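Local coordinates for protein endo-arabinase (Bacteroides thetaiotaomicron, PDB 5C0P) that probably hydrolyses glycosidic bonds in arabinan as a metal-binding family 43 glycoside hydrolase, at residues E15-R27 / Y53-G65. Numbering follows the deposited sequence.
Sequences ESFTIPVSSLRLR and YKSKDLSTWKDEG
A classic beta bulge, Thr18 and Ile19 both facing Trp61, marks where the short strand 19-20 pairs antiparallel with strand 60-68, as the outermost strand of one blade of the five-bladed beta-propeller expected for family 43. Ile19 N gives a hydrogen bond to Trp61 O (3.0 Å), Trp61 N returns one to Ile19 O, and Val21 N carries the pairing on to Ser59 O. On the face shared by Ile19 and Trp61, Leu24 reaches two rings at once: CD1 lies over the five-membered ring of Trp61, 4.0 Å from its centroid and 12° off the normal, while CD2 meets the edge of Tyr53 at CE2. Ile19 CD1 sits over a face of Tyr53, a second CH-pi contact. Ser55 CB backs the indole on the side opposite Leu24, and the Trp61 side chain also touches Leu42 of strand 39-45 and Ile31 of strand 30-34.

Toward the N-terminus, Phe17 is clamped between lysine chains, Lys62 CD over one face and Lys56 CG over the other, with Lys54 O at the ring edge. CG anti to the carbonyl carbon (chi1 -64°) puts the ring between the two chains. A water links Phe17 O to Thr60 OG1. Beyond the ring, Lys54, bent at chi3 (75°), brings NZ to Glu15 OE2 at 2.8 Å, on the syn lone pair, and to Glu64 OE2 at 2.9 Å, from above that carboxylate plane. A methionine in place of Lys54 would probably leave Glu15 without its salt-bridge partner and its OE2 facing Glu64 OE2, 3.4 Å away, with the weak Lys62 bridge to Glu64 as partial compensation. Backbone bonds and apolar contacts thus hold the edge strand, while the Lys54 ammonium, shared by Glu15 and Glu64, ties down the segment leading into it.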
ATOM      1  N   GLU A  15      29.888   4.801   1.670  1.00 31.52           N
ATOM      2  CA  GLU A  15      28.765   3.872   1.551  1.00 30.82           C
ATOM      3  C   GLU A  15      28.754   3.171   0.205  1.00 27.75           C
ATOM      4  O   GLU A  15      28.792   3.822  -0.836  1.00 27.06           O
ATOM      5  CB  GLU A  15      27.439   4.611   1.731  1.00 30.05           C
ATOM      6  CG  GLU A  15      27.086   4.939   3.161  1.00 28.56           C
ATOM      7  CD  GLU A  15      25.599   5.088   3.347  1.00 25.32           C
ATOM      8  OE1 GLU A  15      24.955   5.674   2.458  1.00 20.72           O
ATOM      9  OE2 GLU A  15      25.070   4.603   4.366  1.00 36.16           O
ATOM     10  N   SER A  16      28.677   1.842   0.214  1.00 23.22           N
ATOM     11  CA  SER A  16      28.595   1.117  -1.046  1.00 19.60           C
ATOM     12  C   SER A  16      27.210   0.502  -1.241  1.00 18.90           C
ATOM     13  O   SER A  16      26.584   0.018  -0.295  1.00 23.57           O
ATOM     14  CB  SER A  16      29.697   0.063  -1.162  1.00 30.75           C
ATOM     15  OG  SER A  16      29.384  -1.090  -0.415  1.00 41.11           O
ATOM     16  N   PHE A  17      26.731   0.551  -2.479  1.00 15.59           N
ATOM     17  CA  PHE A  17      25.407   0.061  -2.813  1.00 15.11           C
ATOM     18  C   PHE A  17      25.602  -1.041  -3.835  1.00 17.93           C
ATOM     19  O   PHE A  17      25.793  -0.772  -5.020  1.00 25.32           O
ATOM     20  CB  PHE A  17      24.566   1.196  -3.399  1.00 16.27           C
ATOM     21  CG  PHE A  17      24.307   2.327  -2.434  1.00 14.52           C
ATOM     22  CD1 PHE A  17      23.065   2.479  -1.850  1.00 14.85           C
ATOM     23  CD2 PHE A  17      25.310   3.236  -2.113  1.00 16.93           C
ATOM     24  CE1 PHE A  17      22.817   3.520  -0.966  1.00 13.85           C
ATOM     25  CE2 PHE A  17      25.071   4.267  -1.224  1.00 16.16           C
ATOM     26  CZ  PHE A  17      23.826   4.411  -0.651  1.00 12.87           C
ATOM     27  N   THR A  18      25.565  -2.283  -3.371  1.00 15.50           N
ATOM     28  CA  THR A  18      26.012  -3.413  -4.187  1.00 16.03           C
ATOM     29  C   THR A  18      24.904  -4.371  -4.618  1.00 18.10           C
ATOM     30  O   THR A  18      25.167  -5.338  -5.335  1.00 20.02           O
ATOM     31  CB  THR A  18      27.099  -4.228  -3.461  1.00 17.85           C
ATOM     32  OG1 THR A  18      26.554  -4.795  -2.265  1.00 22.47           O
ATOM     33  CG2 THR A  18      28.284  -3.342  -3.104  1.00 20.64           C
ATOM     34  N   ILE A  19      23.680  -4.107  -4.179  1.00 14.72           N
ATOM     35  CA  ILE A  19      22.552  -4.985  -4.477  1.00 16.54           C
ATOM     36  C   ILE A  19      21.790  -4.462  -5.688  1.00 13.15           C
ATOM     37  O   ILE A  19      21.132  -3.422  -5.606  1.00 16.76           O
ATOM     38  CB  ILE A  19      21.592  -5.077  -3.284  1.00 17.20           C
ATOM     39  CG1 ILE A  19      22.331  -5.592  -2.047  1.00 14.13           C
ATOM     40  CG2 ILE A  19      20.421  -5.993  -3.608  1.00 17.88           C
ATOM     41  CD1 ILE A  19      21.577  -5.364  -0.749  1.00 15.50           C
ATOM     42  N   PRO A  20      21.870  -5.181  -6.818  1.00 14.07           N
ATOM     43  CA  PRO A  20      21.167  -4.683  -8.007  1.00 13.10           C
ATOM     44  C   PRO A  20      19.658  -4.793  -7.834  1.00 12.56           C
ATOM     45  O   PRO A  20      19.179  -5.777  -7.258  1.00 14.92           O
ATOM     46  CB  PRO A  20      21.633  -5.639  -9.119  1.00 17.24           C
ATOM     47  CG  PRO A  20      22.829  -6.365  -8.560  1.00 22.33           C
ATOM     48  CD  PRO A  20      22.624  -6.418  -7.088  1.00 15.41           C
ATOM     49  N   VAL A  21      18.912  -3.807  -8.331  1.00 15.89           N
ATOM     50  CA  VAL A  21      17.453  -3.835  -8.215  1.00 14.40           C
ATOM     51  C   VAL A  21      16.864  -5.119  -8.834  1.00 13.13           C
ATOM     52  O   VAL A  21      15.876  -5.655  -8.330  1.00 14.11           O
ATOM     53  CB  VAL A  21      16.814  -2.542  -8.804  1.00 13.76           C
ATOM     54  CG1 VAL A  21      17.090  -2.419 -10.308  1.00 14.21           C
ATOM     55  CG2 VAL A  21      15.318  -2.468  -8.490  1.00 13.04           C
ATOM     56  N   SER A  22      17.509  -5.637  -9.874  1.00 14.55           N
ATOM     57  CA  SER A  22      17.027  -6.844 -10.547  1.00 14.97           C
ATOM     58  C   SER A  22      17.115  -8.089  -9.651  1.00 16.07           C
ATOM     59  O   SER A  22      16.447  -9.095  -9.909  1.00 18.25           O
ATOM     60  CB  SER A  22      17.790  -7.072 -11.852  1.00 19.88           C
ATOM     61  OG  SER A  22      19.175  -7.230 -11.606  1.00 28.29           O
ATOM     62  N   SER A  23      17.921  -8.014  -8.594  1.00 15.83           N
ATOM     63  CA  SER A  23      18.133  -9.167  -7.719  1.00 15.04           C
ATOM     64  C   SER A  23      17.172  -9.186  -6.530  1.00 14.67           C
ATOM     65  O   SER A  23      17.109 -10.171  -5.789  1.00 14.70           O
ATOM     66  CB  SER A  23      19.576  -9.191  -7.210  1.00 17.52           C
ATOM     67  OG  SER A  23      19.721  -8.294  -6.122  1.00 23.18           O
ATOM     68  N   LEU A  24      16.430  -8.098  -6.342  1.00 13.23           N
ATOM     69  CA  LEU A  24      15.512  -8.010  -5.214  1.00 10.11           C
ATOM     70  C   LEU A  24      14.360  -8.990  -5.392  1.00 12.72           C
ATOM     71  O   LEU A  24      13.810  -9.124  -6.482  1.00 15.72           O
ATOM     72  CB  LEU A  24      14.964  -6.588  -5.066  1.00 12.09           C
ATOM     73  CG  LEU A  24      16.011  -5.519  -4.744  1.00 13.16           C
ATOM     74  CD1 LEU A  24      15.361  -4.145  -4.653  1.00 16.14           C
ATOM     75  CD2 LEU A  24      16.730  -5.859  -3.450  1.00 14.53           C
ATOM     76  N   ARG A  25      14.026  -9.701  -4.320  1.00 11.37           N
ATOM     77  CA  ARG A  25      12.905 -10.631  -4.295  1.00 11.11           C
ATOM     78  C   ARG A  25      12.015 -10.269  -3.114  1.00 15.36           C
ATOM     79  O   ARG A  25      12.353 -10.526  -1.959  1.00 16.21           O
ATOM     80  CB  ARG A  25      13.410 -12.073  -4.177  1.00 14.96           C
ATOM     81  CG  ARG A  25      14.190 -12.542  -5.386  1.00 15.13           C
ATOM     82  CD  ARG A  25      13.301 -12.611  -6.621  1.00 17.58           C
ATOM     83  NE  ARG A  25      14.040 -13.062  -7.800  1.00 18.98           N
ATOM     84  CZ  ARG A  25      14.729 -12.260  -8.609  1.00 17.74           C
ATOM     85  NH1 ARG A  25      15.364 -12.768  -9.656  1.00 24.07           N
ATOM     86  NH2 ARG A  25      14.790 -10.949  -8.380  1.00 17.59           N
ATOM     87  N   LEU A  26      10.879  -9.642  -3.410  1.00 11.34           N
ATOM     88  CA  LEU A  26       9.976  -9.154  -2.382  1.00 13.58           C
ATOM     89  C   LEU A  26       8.644  -8.805  -3.029  1.00 13.26           C
ATOM     90  O   LEU A  26       8.552  -8.684  -4.255  1.00 12.98           O
ATOM     91  CB  LEU A  26      10.577  -7.940  -1.656  1.00 14.27           C
ATOM     92  CG  LEU A  26      11.198  -6.832  -2.526  1.00 13.95           C
ATOM     93  CD1 LEU A  26      10.150  -5.825  -2.977  1.00 14.74           C
ATOM     94  CD2 LEU A  26      12.340  -6.121  -1.788  1.00 14.79           C
ATOM     95  N   ARG A  27       7.621  -8.686  -2.198  1.00 13.15           N
ATOM     96  CA  ARG A  27       6.281  -8.328  -2.635  1.00 12.43           C
ATOM     97  C   ARG A  27       5.957  -6.916  -2.185  1.00 11.57           C
ATOM     98  O   ARG A  27       6.587  -6.384  -1.267  1.00 11.67           O
ATOM     99  CB  ARG A  27       5.258  -9.277  -2.008  1.00 10.49           C
ATOM    100  CG  ARG A  27       5.387 -10.723  -2.445  1.00 11.82           C
ATOM    101  CD  ARG A  27       4.334 -11.601  -1.757  1.00 14.27           C
ATOM    102  NE  ARG A  27       2.973 -11.203  -2.117  1.00 13.92           N
ATOM    103  CZ  ARG A  27       2.355 -11.609  -3.218  1.00 14.59           C
ATOM    104  NH1 ARG A  27       2.967 -12.435  -4.063  1.00 13.44           N
ATOM    105  NH2 ARG A  27       1.120 -11.198  -3.472  1.00 15.09           N
ATOM    106  N   TYR A  53      16.034  -1.440   2.811  1.00 10.96           N
ATOM    107  CA  TYR A  53      17.139  -1.184   1.898  1.00  9.37           C
ATOM    108  C   TYR A  53      17.079   0.274   1.475  1.00 11.97           C
ATOM    109  O   TYR A  53      16.013   0.881   1.483  1.00 11.50           O
ATOM    110  CB  TYR A  53      17.034  -2.072   0.658  1.00 10.11           C
ATOM    111  CG  TYR A  53      17.403  -3.539   0.849  1.00 12.63           C
ATOM    112  CD1 TYR A  53      17.750  -4.065   2.096  1.00 12.61           C
ATOM    113  CD2 TYR A  53      17.434  -4.394  -0.240  1.00 14.59           C
ATOM    114  CE1 TYR A  53      18.105  -5.419   2.237  1.00 13.44           C
ATOM    115  CE2 TYR A  53      17.782  -5.731  -0.105  1.00 15.90           C
ATOM    116  CZ  TYR A  53      18.119  -6.237   1.128  1.00 17.45           C
ATOM    117  OH  TYR A  53      18.461  -7.575   1.224  1.00 18.81           O
ATOM    118  N   LYS A  54      18.225   0.826   1.090  1.00 11.10           N
ATOM    119  CA  LYS A  54      18.338   2.244   0.770  1.00 11.83           C
ATOM    120  C   LYS A  54      19.049   2.391  -0.569  1.00 13.28           C
ATOM    121  O   LYS A  54      19.876   1.554  -0.922  1.00 12.25           O
ATOM    122  CB  LYS A  54      19.159   2.932   1.860  1.00 15.59           C
ATOM    123  CG  LYS A  54      19.289   4.443   1.745  1.00 18.90           C
ATOM    124  CD  LYS A  54      20.136   4.999   2.899  1.00 13.50           C
ATOM    125  CE  LYS A  54      21.620   4.711   2.726  1.00 16.49           C
ATOM    126  NZ  LYS A  54      22.437   5.234   3.867  1.00 19.85           N
ATOM    127  N   SER A  55      18.721   3.447  -1.314  1.00  9.70           N
ATOM    128  CA  SER A  55      19.299   3.649  -2.647  1.00 10.65           C
ATOM    129  C   SER A  55      19.421   5.128  -2.988  1.00 10.30           C
ATOM    130  O   SER A  55      18.575   5.928  -2.587  1.00 11.80           O
ATOM    131  CB  SER A  55      18.435   2.973  -3.707  1.00 10.44           C
ATOM    132  OG  SER A  55      19.019   3.100  -4.996  1.00 11.81           O
ATOM    133  N   LYS A  56      20.471   5.492  -3.726  1.00 10.08           N
ATOM    134  CA  LYS A  56      20.603   6.849  -4.235  1.00  9.00           C
ATOM    135  C   LYS A  56      19.780   7.063  -5.498  1.00 11.45           C
ATOM    136  O   LYS A  56      19.451   8.198  -5.820  1.00 11.61           O
ATOM    137  CB  LYS A  56      22.062   7.185  -4.564  1.00  9.65           C
ATOM    138  CG  LYS A  56      23.018   7.224  -3.386  1.00 11.90           C
ATOM    139  CD  LYS A  56      24.442   7.416  -3.906  1.00 16.14           C
ATOM    140  CE  LYS A  56      25.470   7.603  -2.803  1.00 20.12           C
ATOM    141  NZ  LYS A  56      26.815   7.861  -3.408  1.00 20.33           N
ATOM    142  N   ASP A  57      19.475   5.983  -6.223  1.00 11.51           N
ATOM    143  CA  ASP A  57      18.993   6.142  -7.598  1.00  9.72           C
ATOM    144  C   ASP A  57      17.969   5.122  -8.081  1.00 10.33           C
ATOM    145  O   ASP A  57      17.570   5.172  -9.253  1.00 13.31           O
ATOM    146  CB  ASP A  57      20.174   6.163  -8.576  1.00 11.87           C
ATOM    147  CG  ASP A  57      20.987   4.860  -8.569  1.00 11.61           C
ATOM    148  OD1 ASP A  57      20.625   3.907  -7.844  1.00 12.13           O
ATOM    149  OD2 ASP A  57      21.992   4.790  -9.311  1.00 13.20           O
ATOM    150  N   LEU A  58      17.575   4.213  -7.185  1.00 10.92           N
ATOM    151  CA  LEU A  58      16.633   3.110  -7.452  1.00 11.10           C
ATOM    152  C   LEU A  58      17.254   1.917  -8.179  1.00 10.52           C
ATOM    153  O   LEU A  58      16.620   0.865  -8.311  1.00 12.65           O
ATOM    154  CB  LEU A  58      15.364   3.587  -8.183  1.00 10.45           C
ATOM    155  CG  LEU A  58      14.589   4.715  -7.495  1.00  9.61           C
ATOM    156  CD1 LEU A  58      13.575   5.301  -8.477  1.00 12.21           C
ATOM    157  CD2 LEU A  58      13.898   4.179  -6.262  1.00 12.93           C
ATOM    158  N   SER A  59      18.501   2.068  -8.623  1.00 11.58           N
ATOM    159  CA  SER A  59      19.165   1.033  -9.414  1.00 12.91           C
ATOM    160  C   SER A  59      20.005   0.080  -8.567  1.00 15.53           C
ATOM    161  O   SER A  59      19.935  -1.140  -8.744  1.00 15.78           O
ATOM    162  CB  SER A  59      20.029   1.662 -10.508  1.00 15.02           C
ATOM    163  OG  SER A  59      20.663   0.658 -11.282  1.00 18.87           O
ATOM    164  N   THR A  60      20.799   0.627  -7.651  1.00 13.66           N
ATOM    165  CA  THR A  60      21.578  -0.213  -6.746  1.00 12.05           C
ATOM    166  C   THR A  60      21.225   0.111  -5.300  1.00 12.39           C
ATOM    167  O   THR A  60      20.982   1.273  -4.952  1.00 12.02           O
ATOM    168  CB  THR A  60      23.097  -0.076  -6.971  1.00 17.36           C
ATOM    169  OG1 THR A  60      23.478   1.294  -6.798  1.00 17.19           O
ATOM    170  CG2 THR A  60      23.478  -0.529  -8.379  1.00 16.83           C
ATOM    171  N   TRP A  61      21.206  -0.926  -4.464  1.00 10.30           N
ATOM    172  CA  TRP A  61      20.660  -0.829  -3.118  1.00 11.19           C
ATOM    173  C   TRP A  61      21.658  -1.253  -2.049  1.00 13.00           C
ATOM    174  O   TRP A  61      22.608  -2.001  -2.324  1.00 13.23           O
ATOM    175  CB  TRP A  61      19.380  -1.673  -3.019  1.00 13.34           C
ATOM    176  CG  TRP A  61      18.297  -1.143  -3.910  1.00 12.16           C
ATOM    177  CD1 TRP A  61      18.161  -1.342  -5.258  1.00 10.59           C
ATOM    178  CD2 TRP A  61      17.224  -0.281  -3.517  1.00 10.30           C
ATOM    179  NE1 TRP A  61      17.054  -0.661  -5.720  1.00 11.23           N
ATOM    180  CE2 TRP A  61      16.465  -0.001  -4.673  1.00 11.73           C
ATOM    181  CE3 TRP A  61      16.839   0.289  -2.298  1.00  9.23           C
ATOM    182  CZ2 TRP A  61      15.326   0.819  -4.643  1.00 10.98           C
ATOM    183  CZ3 TRP A  61      15.715   1.104  -2.267  1.00 11.04           C
ATOM    184  CH2 TRP A  61      14.970   1.361  -3.431  1.00  9.80           C
ATOM    185  N   LYS A  62      21.429  -0.767  -0.831  1.00 13.37           N
ATOM    186  CA  LYS A  62      22.256  -1.103   0.322  1.00 14.09           C
ATOM    187  C   LYS A  62      21.368  -1.574   1.469  1.00 13.61           C
ATOM    188  O   LYS A  62      20.318  -0.986   1.736  1.00 13.53           O
ATOM    189  CB  LYS A  62      23.050   0.133   0.763  1.00 15.63           C
ATOM    190  CG  LYS A  62      23.901  -0.061   2.004  1.00 21.72           C
ATOM    191  CD  LYS A  62      24.488   1.271   2.455  1.00 25.01           C
ATOM    192  CE  LYS A  62      25.347   1.106   3.691  1.00 30.75           C
ATOM    193  NZ  LYS A  62      24.632   0.356   4.752  1.00 36.91           N
ATOM    194  N   ASP A  63      21.785  -2.640   2.138  1.00 12.38           N
ATOM    195  CA  ASP A  63      21.070  -3.155   3.296  1.00 13.17           C
ATOM    196  C   ASP A  63      21.301  -2.241   4.493  1.00 15.79           C
ATOM    197  O   ASP A  63      22.446  -2.008   4.898  1.00 17.33           O
ATOM    198  CB  ASP A  63      21.571  -4.571   3.602  1.00 14.69           C
ATOM    199  CG  ASP A  63      20.902  -5.195   4.818  1.00 18.19           C
ATOM    200  OD1 ASP A  63      19.795  -4.769   5.208  1.00 16.80           O
ATOM    201  OD2 ASP A  63      21.497  -6.139   5.384  1.00 22.56           O
ATOM    202  N   GLU A  64      20.209  -1.715   5.047  1.00 13.11           N
ATOM    203  CA  GLU A  64      20.273  -0.876   6.239  1.00 14.30           C
ATOM    204  C   GLU A  64      19.672  -1.565   7.464  1.00 17.25           C
ATOM    205  O   GLU A  64      19.411  -0.926   8.480  1.00 18.92           O
ATOM    206  CB  GLU A  64      19.585   0.469   5.990  1.00 14.05           C
ATOM    207  CG  GLU A  64      20.380   1.415   5.100  1.00 16.80           C
ATOM    208  CD  GLU A  64      21.630   1.960   5.768  1.00 25.58           C
ATOM    209  OE1 GLU A  64      21.787   1.804   6.998  1.00 25.99           O
ATOM    210  OE2 GLU A  64      22.465   2.550   5.057  1.00 31.98           O
ATOM    211  N   GLY A  65      19.482  -2.876   7.383  1.00 15.89           N
ATOM    212  CA  GLY A  65      19.086  -3.634   8.553  1.00 15.61           C
ATOM    213  C   GLY A  65      17.588  -3.659   8.781  1.00 13.37           C
ATOM    214  O   GLY A  65      16.799  -3.530   7.846  1.00 13.31           O
TER
HETATM  215  O   HOH W   1      26.288   1.840  -6.655  1.00 29.93           O